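Local coordinates for alpha-galactosidase (Umbelopsis vinacea, PDB 3A5V), which hydrolyses terminal alpha-linked galactose residues from galactosides, as a tetrameric retaining glycoside hydrolase of family 27, at residues S38-D42 with L43-Y47; M249-E252 with E253-H257; T275-N279 with T280-I284. All coordinates share one frame; numbering follows the deposited sequence.

Three helix ends of the catalytic (beta/alpha)8 barrel are compared here. Contact 1 closes helix 40-43 just before barrel strand 47-49; contact 2 starts helix 251-263, which leads to strand 268-270; contact 3, later in the chain, follows that strand and starts helix 279-285. Strands 47-49 and 268-270 both flank strand 11-14. Contact 3 lies about 14 Å from contact 1 and 13 Å from contact 2, centre to centre, and bridges them, tying helices 40-43 and 251-263 together: Ile-277 CD1 packs on Leu-40 CD1, and Gln-251 NE2 probably hydrogen-bonds to Glu-283 OE1. Contacts 1 and 2, about 21 Å apart between centres, do not touch.

Contact 1. Residues S38-D42 with L43-Y47; sequences SGLKD and LGYNY
A Schellman motif ends the short helix 40-43, and across its turn Tyr-45 folds back onto Leu-40. The two defining bonds are both present: Tyr-45 N reaches Leu-40 O at 3.1 Å, and inside that loop Gly-44 N meets Lys-41 O at 3.0 Å. The inner donor stands well above the carbonyl plane, 60° out of it. Leu-40 O also takes weak bonds from the backbone N atoms of Leu-43 and Gly-44, so several donors gather on one oxygen. The turn needs the positive phi of Gly-44, where a CB would jam against the carbonyl oxygen of Leu-43.

Tyr-45 has CG anti to its carbonyl carbon (chi1 -55°), which swings the ring back beside Leu-40. Its CD1 edge lies 3.4 Å from Leu-40 O, near the ring plane, while Leu-40 CD2 packs against CE1 at 3.8 Å. The hydroxyl is hydrogen-bonded to Ile-285 O and Tyr-258 OH, and Ile-291 of helix 288-294 touches the same side chain. A phenylalanine in place of Tyr-45 would probably leave Ile-285 O and the Tyr-258 hydroxyl without this partner. Tyr-45 then centres an inverse gamma turn leading toward strand 47-49. Its buried carbonyl has no conventional hydrogen bond, yet Lys-41 CA points a C-H at Tyr-45 O from 3.5 Å.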
ATOM      1  N   SER A  38      12.365  45.953  -8.572  1.00 13.49           N
ATOM      2  CA  SER A  38      13.409  45.410  -7.697  1.00 13.67           C
ATOM      3  C   SER A  38      14.502  44.679  -8.461  1.00 13.65           C
ATOM      4  O   SER A  38      15.553  44.391  -7.894  1.00 14.43           O
ATOM      5  CB  SER A  38      12.802  44.429  -6.690  1.00 12.98           C
ATOM      6  OG  SER A  38      12.257  43.311  -7.377  1.00 12.05           O
ATOM      7  N   GLY A  39      14.242  44.327  -9.717  1.00 13.35           N
ATOM      8  CA  GLY A  39      15.192  43.526 -10.494  1.00 13.72           C
ATOM      9  C   GLY A  39      14.838  42.042 -10.595  1.00 13.85           C
ATOM     10  O   GLY A  39      15.481  41.301 -11.346  1.00 14.08           O
ATOM     11  N   LEU A  40      13.827  41.604  -9.847  1.00 13.23           N
ATOM     12  CA  LEU A  40      13.414  40.196  -9.860  1.00 13.47           C
ATOM     13  C   LEU A  40      12.981  39.739 -11.247  1.00 13.47           C
ATOM     14  O   LEU A  40      13.337  38.644 -11.675  1.00 12.61           O
ATOM     15  CB  LEU A  40      12.297  39.933  -8.827  1.00 12.89           C
ATOM     16  CG  LEU A  40      12.723  39.992  -7.345  1.00 13.46           C
ATOM     17  CD1 LEU A  40      11.528  39.902  -6.417  1.00 12.45           C
ATOM     18  CD2 LEU A  40      13.748  38.897  -6.977  1.00 13.44           C
ATOM     19  N   LYS A  41      12.221  40.583 -11.954  1.00 13.16           N
ATOM     20  CA  LYS A  41      11.835  40.260 -13.315  1.00 14.13           C
ATOM     21  C   LYS A  41      13.035  39.902 -14.202  1.00 14.09           C
ATOM     22  O   LYS A  41      13.038  38.856 -14.873  1.00 14.04           O
ATOM     23  CB  LYS A  41      11.030  41.405 -13.960  1.00 13.88           C
ATOM     24  CG  LYS A  41      10.766  41.138 -15.448  1.00 14.42           C
ATOM     25  CD  LYS A  41       9.992  42.295 -16.105  1.00 15.80           C
ATOM     26  CE  LYS A  41      10.849  43.528 -16.238  1.00 19.62           C
ATOM     27  NZ  LYS A  41      10.202  44.450 -17.239  1.00 24.80           N
ATOM     28  N   ASP A  42      14.043  40.770 -14.218  1.00 14.74           N
ATOM     29  CA  ASP A  42      15.187  40.560 -15.091  1.00 15.99           C
ATOM     30  C   ASP A  42      16.081  39.402 -14.632  1.00 16.37           C
ATOM     31  O   ASP A  42      16.847  38.867 -15.428  1.00 16.66           O
ATOM     32  CB  ASP A  42      15.994  41.845 -15.246  1.00 16.59           C
ATOM     33  CG  ASP A  42      15.212  42.940 -15.988  1.00 19.90           C
ATOM     34  OD1 ASP A  42      14.468  42.632 -16.941  1.00 22.96           O
ATOM     35  OD2 ASP A  42      15.342  44.104 -15.593  1.00 26.25           O
ATOM     36  N   LEU A  43      15.979  39.019 -13.357  1.00 16.32           N
ATOM     37  CA  LEU A  43      16.659  37.805 -12.870  1.00 16.36           C
ATOM     38  C   LEU A  43      16.004  36.514 -13.381  1.00 16.15           C
ATOM     39  O   LEU A  43      16.631  35.453 -13.384  1.00 16.52           O
ATOM     40  CB  LEU A  43      16.745  37.810 -11.345  1.00 16.60           C
ATOM     41  CG  LEU A  43      17.717  38.844 -10.760  1.00 18.56           C
ATOM     42  CD1 LEU A  43      17.390  39.121  -9.298  1.00 17.69           C
ATOM     43  CD2 LEU A  43      19.170  38.416 -10.901  1.00 20.73           C
ATOM     44  N   GLY A  44      14.748  36.611 -13.820  1.00 15.43           N
ATOM     45  CA  GLY A  44      14.024  35.454 -14.356  1.00 14.59           C
ATOM     46  C   GLY A  44      12.658  35.212 -13.749  1.00 14.28           C
ATOM     47  O   GLY A  44      11.894  34.422 -14.290  1.00 13.81           O
ATOM     48  N   TYR A  45      12.339  35.879 -12.629  1.00 13.34           N
ATOM     49  CA  TYR A  45      11.048  35.665 -11.961  1.00 13.58           C
ATOM     50  C   TYR A  45       9.969  36.472 -12.688  1.00 13.96           C
ATOM     51  O   TYR A  45       9.704  37.635 -12.341  1.00 13.53           O
ATOM     52  CB  TYR A  45      11.077  36.102 -10.493  1.00 13.30           C
ATOM     53  CG  TYR A  45      12.158  35.493  -9.608  1.00 13.75           C
ATOM     54  CD1 TYR A  45      13.409  36.103  -9.486  1.00 14.11           C
ATOM     55  CD2 TYR A  45      11.895  34.356  -8.836  1.00 12.70           C
ATOM     56  CE1 TYR A  45      14.398  35.581  -8.630  1.00 13.02           C
ATOM     57  CE2 TYR A  45      12.885  33.807  -7.976  1.00 12.93           C
ATOM     58  CZ  TYR A  45      14.117  34.427  -7.875  1.00 14.48           C
ATOM     59  OH  TYR A  45      15.082  33.909  -7.031  1.00 14.31           O
ATOM     60  N   ASN A  46       9.350  35.853 -13.681  1.00 14.53           N
ATOM     61  CA  ASN A  46       8.507  36.596 -14.602  1.00 15.41           C
ATOM     62  C   ASN A  46       7.027  36.250 -14.524  1.00 15.47           C
ATOM     63  O   ASN A  46       6.213  36.971 -15.097  1.00 15.77           O
ATOM     64  CB  ASN A  46       9.059  36.537 -16.045  1.00 16.53           C
ATOM     65  CG  ASN A  46       8.888  35.156 -16.699  1.00 19.14           C
ATOM     66  OD1 ASN A  46       8.534  35.054 -17.887  1.00 25.33           O
ATOM     67  ND2 ASN A  46       9.092  34.109 -15.932  1.00 14.57           N
ATOM     68  N   TYR A  47       6.668  35.164 -13.811  1.00 14.07           N
ATOM     69  CA  TYR A  47       5.251  34.813 -13.642  1.00 13.26           C
ATOM     70  C   TYR A  47       4.653  35.457 -12.374  1.00 13.45           C
ATOM     71  O   TYR A  47       5.222  35.352 -11.287  1.00 13.23           O
ATOM     72  CB  TYR A  47       5.043  33.287 -13.615  1.00 13.74           C
ATOM     73  CG  TYR A  47       5.184  32.591 -14.962  1.00 13.26           C
ATOM     74  CD1 TYR A  47       4.129  32.586 -15.882  1.00 13.54           C
ATOM     75  CD2 TYR A  47       6.365  31.907 -15.293  1.00 12.80           C
ATOM     76  CE1 TYR A  47       4.258  31.957 -17.121  1.00 12.39           C
ATOM     77  CE2 TYR A  47       6.515  31.281 -16.523  1.00 14.22           C
ATOM     78  CZ  TYR A  47       5.451  31.291 -17.428  1.00 14.45           C
ATOM     79  OH  TYR A  47       5.587  30.645 -18.630  1.00 15.23           O
TER

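Contact 2. Residues M249-E252 with E253-H257; sequences MNQE and EYRVH
Asn-250 and Glu-253 form a capping box at the start of helix 251-263, with Met-249 and Tyr-254 packed on the buried side of the same turn. The box has two reciprocal bonds. Glu-253 N points at Asn-250 OD1 from 2.8 Å, almost straight at 169°, and Asn-250 N returns a bond to Glu-253 OE1 at 3.0 Å, arriving on the anti side of the carboxylate. With Asn-250 CG set between its backbone N and carbonyl carbon (chi1 67°), the amide turns back toward Glu-253 N and stacks on the carboxylate, their planes 24° apart. The other carboxylate oxygen, Glu-253 OE2, is held by His-383.

Packing is tight around Met-249. Its CB sits over one face of the Tyr-254 ring, 3.6 Å from the centroid, a CH-pi contact; SD lies obliquely at 4.6 Å from the same centroid, and CE touches Tyr-254 CE1. The ring is fixed at its far end too, where OH bonds to Asp-192 and to Gly-247 N.

The more exposed side is looser and charged. Glu-252 and Arg-255 run side by side, and Glu-252 OE1 takes Arg-255 NE at 3.1 Å in a salt bridge; the companion bond from NH2 to OE2 is weak. Trp-364 adds a cation-pi contact to the guanidinium.

Val-217 of helix 217-227 backs Met-249 and His-257, Ile-284 of helix 279-285 touches Arg-255, and Val-385 of strand 384-390 meets Arg-255 and Val-256, joining the barrel helix to the C-terminal beta sandwich.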
ATOM      1  N   MET A 249      12.352  30.831   9.539  1.00 14.01           N
ATOM      2  CA  MET A 249      13.672  30.212   9.411  1.00 14.45           C
ATOM      3  C   MET A 249      14.760  31.288   9.504  1.00 14.47           C
ATOM      4  O   MET A 249      14.493  32.455   9.242  1.00 14.17           O
ATOM      5  CB  MET A 249      13.800  29.475   8.064  1.00 13.71           C
ATOM      6  CG  MET A 249      12.839  28.297   7.888  1.00 16.54           C
ATOM      7  SD  MET A 249      13.180  27.380   6.360  1.00 15.41           S
ATOM      8  CE  MET A 249      11.634  27.565   5.468  1.00 12.49           C
ATOM      9  N   ASN A 250      15.978  30.886   9.868  1.00 15.04           N
ATOM     10  CA  ASN A 250      17.137  31.795   9.847  1.00 15.11           C
ATOM     11  C   ASN A 250      17.766  31.853   8.443  1.00 15.26           C
ATOM     12  O   ASN A 250      17.309  31.148   7.533  1.00 14.80           O
ATOM     13  CB  ASN A 250      18.159  31.434  10.948  1.00 15.26           C
ATOM     14  CG  ASN A 250      18.849  30.090  10.711  1.00 17.01           C
ATOM     15  OD1 ASN A 250      19.133  29.716   9.578  1.00 13.99           O
ATOM     16  ND2 ASN A 250      19.158  29.378  11.802  1.00 17.35           N
ATOM     17  N   GLN A 251      18.777  32.704   8.247  1.00 14.22           N
ATOM     18  CA  GLN A 251      19.332  32.876   6.909  1.00 14.48           C
ATOM     19  C   GLN A 251      19.982  31.602   6.332  1.00 13.85           C
ATOM     20  O   GLN A 251      19.817  31.311   5.147  1.00 13.59           O
ATOM     21  CB  GLN A 251      20.265  34.094   6.769  0.50 14.45           C
ATOM     22  CG  GLN A 251      20.339  34.577   5.303  0.50 14.80           C
ATOM     23  CD  GLN A 251      21.567  35.426   4.990  0.50 15.39           C
ATOM     24  OE1 GLN A 251      22.600  35.307   5.635  0.50 13.53           O
ATOM     25  NE2 GLN A 251      21.456  36.272   3.973  0.50 15.45           N
ATOM     26  N   GLU A 252      20.726  30.867   7.155  1.00 13.69           N
ATOM     27  CA  GLU A 252      21.365  29.634   6.666  1.00 12.96           C
ATOM     28  C   GLU A 252      20.319  28.563   6.308  1.00 12.09           C
ATOM     29  O   GLU A 252      20.487  27.810   5.334  1.00 11.16           O
ATOM     30  CB  GLU A 252      22.403  29.096   7.668  1.00 13.36           C
ATOM     31  CG  GLU A 252      23.672  29.999   7.811  1.00 14.45           C
ATOM     32  CD  GLU A 252      24.319  30.376   6.471  1.00 17.81           C
ATOM     33  OE1 GLU A 252      24.423  29.512   5.583  1.00 16.64           O
ATOM     34  OE2 GLU A 252      24.713  31.559   6.292  1.00 20.40           O
ATOM     35  N   GLU A 253      19.248  28.489   7.093  1.00 11.15           N
ATOM     36  CA  GLU A 253      18.123  27.602   6.746  1.00 10.92           C
ATOM     37  C   GLU A 253      17.474  27.977   5.405  1.00 10.92           C
ATOM     38  O   GLU A 253      17.220  27.100   4.598  1.00 10.56           O
ATOM     39  CB  GLU A 253      17.080  27.587   7.859  1.00 11.47           C
ATOM     40  CG  GLU A 253      17.557  26.819   9.084  1.00 11.28           C
ATOM     41  CD  GLU A 253      16.670  27.007  10.315  1.00 13.53           C
ATOM     42  OE1 GLU A 253      15.885  27.983  10.398  1.00 12.42           O
ATOM     43  OE2 GLU A 253      16.781  26.158  11.211  1.00 12.70           O
ATOM     44  N   TYR A 254      17.200  29.271   5.178  1.00 10.65           N
ATOM     45  CA  TYR A 254      16.702  29.735   3.869  1.00 10.89           C
ATOM     46  C   TYR A 254      17.696  29.470   2.747  1.00 11.16           C
ATOM     47  O   TYR A 254      17.293  29.153   1.614  1.00 12.25           O
ATOM     48  CB  TYR A 254      16.350  31.231   3.876  1.00 10.25           C
ATOM     49  CG  TYR A 254      15.057  31.535   4.604  1.00 12.21           C
ATOM     50  CD1 TYR A 254      13.932  30.702   4.451  1.00 10.95           C
ATOM     51  CD2 TYR A 254      14.957  32.650   5.452  1.00 12.93           C
ATOM     52  CE1 TYR A 254      12.735  30.971   5.135  1.00 12.25           C
ATOM     53  CE2 TYR A 254      13.759  32.935   6.144  1.00 14.06           C
ATOM     54  CZ  TYR A 254      12.661  32.092   5.978  1.00 12.20           C
ATOM     55  OH  TYR A 254      11.494  32.368   6.672  1.00 12.15           O
ATOM     56  N   ARG A 255      18.990  29.622   3.041  1.00 11.13           N
ATOM     57  CA  ARG A 255      19.988  29.338   2.019  1.00 11.41           C
ATOM     58  C   ARG A 255      19.923  27.864   1.603  1.00 10.98           C
ATOM     59  O   ARG A 255      20.032  27.532   0.419  1.00 10.49           O
ATOM     60  CB  ARG A 255      21.401  29.712   2.497  1.00 11.12           C
ATOM     61  CG  ARG A 255      22.442  29.647   1.372  1.00 11.81           C
ATOM     62  CD  ARG A 255      23.866  29.714   1.924  1.00 12.74           C
ATOM     63  NE  ARG A 255      24.078  30.855   2.819  1.00 13.23           N
ATOM     64  CZ  ARG A 255      24.218  32.118   2.425  1.00 15.25           C
ATOM     65  NH1 ARG A 255      24.138  32.445   1.129  1.00 13.97           N
ATOM     66  NH2 ARG A 255      24.431  33.069   3.338  1.00 14.05           N
ATOM     67  N   VAL A 256      19.740  26.977   2.584  1.00 11.15           N
ATOM     68  CA  VAL A 256      19.624  25.550   2.295  1.00 10.32           C
ATOM     69  C   VAL A 256      18.405  25.255   1.429  1.00 10.08           C
ATOM     70  O   VAL A 256      18.489  24.572   0.410  1.00 10.53           O
ATOM     71  CB  VAL A 256      19.577  24.718   3.613  1.00 10.77           C
ATOM     72  CG1 VAL A 256      19.359  23.194   3.311  1.00 10.45           C
ATOM     73  CG2 VAL A 256      20.840  24.910   4.334  1.00  5.20           C
ATOM     74  N   HIS A 257      17.276  25.789   1.864  1.00  9.74           N
ATOM     75  CA  HIS A 257      15.987  25.684   1.197  1.00 10.34           C
ATOM     76  C   HIS A 257      16.115  26.139  -0.265  1.00  9.95           C
ATOM     77  O   HIS A 257      15.845  25.360  -1.188  1.00  9.59           O
ATOM     78  CB  HIS A 257      15.007  26.519   2.051  1.00 10.47           C
ATOM     79  CG  HIS A 257      13.658  26.782   1.442  1.00 11.67           C
ATOM     80  ND1 HIS A 257      12.918  25.825   0.783  1.00 11.67           N
ATOM     81  CD2 HIS A 257      12.879  27.892   1.496  1.00 11.36           C
ATOM     82  CE1 HIS A 257      11.757  26.345   0.422  1.00 13.98           C
ATOM     83  NE2 HIS A 257      11.705  27.597   0.852  1.00 13.35           N
TER

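Contact 3. Residues T275-N279 with T280-I284; sequences TNITN and TTKEI. With NAG (2-acetamido-2-deoxy-beta-D-glucopyranose), chain C.
Thr-278 is the N-cap of helix 279-285, and its side chain crosses that of Thr-281 at about a right angle. Held between its own backbone N and carbonyl carbon (chi1 63°), Thr-278 OG1 turns into the first helical turn and accepts a hydrogen bond from Thr-281 N at 3.2 Å. The Thr-281 hydroxyl adds a weak bond to the same oxygen, so a single OG1 receives both a backbone and a side-chain donor. The first regular helical bond runs from Lys-282 N to Thr-278 O at 2.9 Å.

Ile-277, one residue before the cap, stands almost perpendicular to both Thr-281 and Lys-282. Its CG2 branch does the touching: it meets Lys-282 CG at 3.6 Å and Thr-281 CG2 at 3.7 Å. The pairing of Ile-277 with the aliphatic stem of Lys-282 has the spacing of a hydrophobic staple, though one partner ends in a charge. That stem is fully extended, and its CE passes 3.6 Å from Ile-277 O. Asn-279 crosses Lys-282 obliquely on this exposed surface, where both, with Glu-283, line the site of a polyether molecule probably taken from the crystallisation liquor.

Asn-276, Ile-277 and Thr-278 also spell an N-glycosylation sequon, so its threonine doubles as the helix cap. The sugar is in place: Asn-276 ND2 is bonded covalently to C1 of N-acetylglucosamine at 1.4 Å.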
ATOM      1  N   THR A 275       7.209  43.544  -1.882  1.00 18.33           N
ATOM      2  CA  THR A 275       7.094  45.010  -1.766  1.00 19.14           C
ATOM      3  C   THR A 275       8.066  45.618  -0.747  1.00 18.64           C
ATOM      4  O   THR A 275       8.261  46.836  -0.711  1.00 17.81           O
ATOM      5  CB  THR A 275       5.641  45.474  -1.451  1.00 19.47           C
ATOM      6  OG1 THR A 275       5.236  44.968  -0.174  1.00 20.53           O
ATOM      7  CG2 THR A 275       4.668  45.010  -2.551  1.00 20.92           C
ATOM      8  N   ASN A 276       8.658  44.772   0.089  1.00 18.37           N
ATOM      9  CA  ASN A 276       9.668  45.210   1.044  1.00 19.21           C
ATOM     10  C   ASN A 276      10.648  44.052   1.197  1.00 18.42           C
ATOM     11  O   ASN A 276      10.441  43.162   2.006  1.00 17.75           O
ATOM     12  CB  ASN A 276       9.023  45.609   2.380  1.00 20.31           C
ATOM     13  CG  ASN A 276      10.015  46.234   3.356  1.00 24.31           C
ATOM     14  OD1 ASN A 276      11.231  46.131   3.190  1.00 25.84           O
ATOM     15  ND2 ASN A 276       9.486  46.902   4.374  1.00 31.61           N
ATOM     16  N   ILE A 277      11.687  44.065   0.370  1.00 17.68           N
ATOM     17  CA  ILE A 277      12.646  42.972   0.297  1.00 17.19           C
ATOM     18  C   ILE A 277      13.898  43.404   1.056  1.00 17.48           C
ATOM     19  O   ILE A 277      14.589  44.326   0.619  1.00 17.16           O
ATOM     20  CB  ILE A 277      13.010  42.620  -1.178  1.00 17.12           C
ATOM     21  CG1 ILE A 277      11.745  42.441  -2.046  1.00 17.12           C
ATOM     22  CG2 ILE A 277      13.903  41.367  -1.238  1.00 17.14           C
ATOM     23  CD1 ILE A 277      12.033  42.232  -3.554  1.00 15.99           C
ATOM     24  N   THR A 278      14.181  42.752   2.185  1.00 17.38           N
ATOM     25  CA  THR A 278      15.371  43.079   2.984  1.00 17.82           C
ATOM     26  C   THR A 278      16.647  42.629   2.261  1.00 17.90           C
ATOM     27  O   THR A 278      16.607  41.768   1.373  1.00 17.06           O
ATOM     28  CB  THR A 278      15.376  42.376   4.364  1.00 18.27           C
ATOM     29  OG1 THR A 278      15.411  40.955   4.158  1.00 17.22           O
ATOM     30  CG2 THR A 278      14.138  42.761   5.198  1.00 18.24           C
ATOM     31  N   ASN A 279      17.779  43.200   2.669  1.00 17.91           N
ATOM     32  CA  ASN A 279      19.087  42.793   2.148  1.00 18.89           C
ATOM     33  C   ASN A 279      19.348  41.307   2.370  1.00 17.93           C
ATOM     34  O   ASN A 279      19.927  40.641   1.510  1.00 17.64           O
ATOM     35  CB  ASN A 279      20.206  43.633   2.778  1.00 19.71           C
ATOM     36  CG  ASN A 279      20.261  45.045   2.210  1.00 22.91           C
ATOM     37  OD1 ASN A 279      19.616  45.353   1.203  1.00 26.23           O
ATOM     38  ND2 ASN A 279      21.047  45.900   2.841  1.00 26.76           N
ATOM     39  N   THR A 280      18.899  40.790   3.512  1.00 17.51           N
ATOM     40  CA  THR A 280      19.061  39.369   3.809  1.00 17.78           C
ATOM     41  C   THR A 280      18.310  38.487   2.790  1.00 16.89           C
ATOM     42  O   THR A 280      18.828  37.451   2.350  1.00 16.70           O
ATOM     43  CB  THR A 280      18.531  39.096   5.235  0.50 17.81           C
ATOM     44  OG1 THR A 280      19.033  40.111   6.119  0.50 17.90           O
ATOM     45  CG2 THR A 280      18.958  37.724   5.747  0.50 17.97           C
ATOM     46  N   THR A 281      17.106  38.904   2.418  1.00 15.82           N
ATOM     47  CA  THR A 281      16.330  38.185   1.411  1.00 15.41           C
ATOM     48  C   THR A 281      16.982  38.310   0.019  1.00 15.10           C
ATOM     49  O   THR A 281      17.088  37.319  -0.714  1.00 14.15           O
ATOM     50  CB  THR A 281      14.846  38.632   1.419  1.00 15.74           C
ATOM     51  OG1 THR A 281      14.241  38.174   2.650  1.00 19.71           O
ATOM     52  CG2 THR A 281      14.084  38.025   0.231  1.00 13.30           C
ATOM     53  N   LYS A 282      17.447  39.513  -0.326  1.00 14.10           N
ATOM     54  CA  LYS A 282      18.052  39.729  -1.655  1.00 15.64           C
ATOM     55  C   LYS A 282      19.278  38.834  -1.836  1.00 15.23           C
ATOM     56  O   LYS A 282      19.498  38.287  -2.902  1.00 15.07           O
ATOM     57  CB  LYS A 282      18.469  41.195  -1.838  1.00 15.17           C
ATOM     58  CG  LYS A 282      17.323  42.199  -1.933  1.00 16.56           C
ATOM     59  CD  LYS A 282      17.876  43.646  -2.085  1.00 17.79           C
ATOM     60  CE  LYS A 282      16.729  44.649  -2.234  1.00 20.42           C
ATOM     61  NZ  LYS A 282      17.196  46.087  -2.197  1.00 22.10           N
ATOM     62  N   GLU A 283      20.081  38.701  -0.781  1.00 15.74           N
ATOM     63  CA  GLU A 283      21.277  37.846  -0.822  1.00 17.35           C
ATOM     64  C   GLU A 283      20.932  36.416  -1.256  1.00 15.65           C
ATOM     65  O   GLU A 283      21.687  35.785  -2.014  1.00 15.82           O
ATOM     66  CB  GLU A 283      21.969  37.849   0.547  1.00 17.28           C
ATOM     67  CG  GLU A 283      23.282  37.076   0.579  1.00 21.44           C
ATOM     68  CD  GLU A 283      23.980  37.113   1.939  1.00 22.54           C
ATOM     69  OE1 GLU A 283      23.701  38.034   2.755  1.00 27.73           O
ATOM     70  OE2 GLU A 283      24.801  36.199   2.186  1.00 30.02           O
ATOM     71  N   ILE A 284      19.791  35.914  -0.783  1.00 14.57           N
ATOM     72  CA  ILE A 284      19.354  34.536  -1.099  1.00 13.97           C
ATOM     73  C   ILE A 284      18.651  34.407  -2.470  1.00 13.04           C
ATOM     74  O   ILE A 284      18.896  33.461  -3.228  1.00 12.86           O
ATOM     75  CB  ILE A 284      18.441  33.942   0.030  1.00 13.71           C
ATOM     76  CG1 ILE A 284      19.134  33.987   1.418  1.00 14.97           C
ATOM     77  CG2 ILE A 284      17.959  32.492  -0.329  1.00 14.06           C
ATOM     78  CD1 ILE A 284      20.500  33.228   1.512  1.00 15.61           C
TER
HETATM   79  C1  NAG C   1      10.523  47.461   5.201  1.00 39.94           C
HETATM   80  C2  NAG C   1       9.809  48.677   5.810  1.00 44.44           C
HETATM   81  C3  NAG C   1      10.499  49.250   7.051  1.00 47.58           C
HETATM   82  C4  NAG C   1      11.175  48.204   7.952  1.00 50.10           C
HETATM   83  C5  NAG C   1      11.869  47.112   7.107  1.00 48.34           C
HETATM   84  C6  NAG C   1      12.502  45.977   7.914  1.00 48.96           C
HETATM   85  C7  NAG C   1       8.646  50.476   4.660  1.00 42.16           C
HETATM   86  C8  NAG C   1       8.775  51.624   3.708  1.00 41.66           C
HETATM   87  N2  NAG C   1       9.738  49.749   4.840  1.00 41.80           N
HETATM   88  O3  NAG C   1       9.539  50.008   7.772  1.00 47.48           O
HETATM   89  O4  NAG C   1      12.092  48.875   8.803  1.00 55.84           O
HETATM   90  O5  NAG C   1      10.940  46.546   6.198  1.00 43.83           O
HETATM   91  O6  NAG C   1      11.503  45.142   8.469  1.00 49.86           O
HETATM   92  O7  NAG C   1       7.577  50.248   5.220  1.00 42.95           O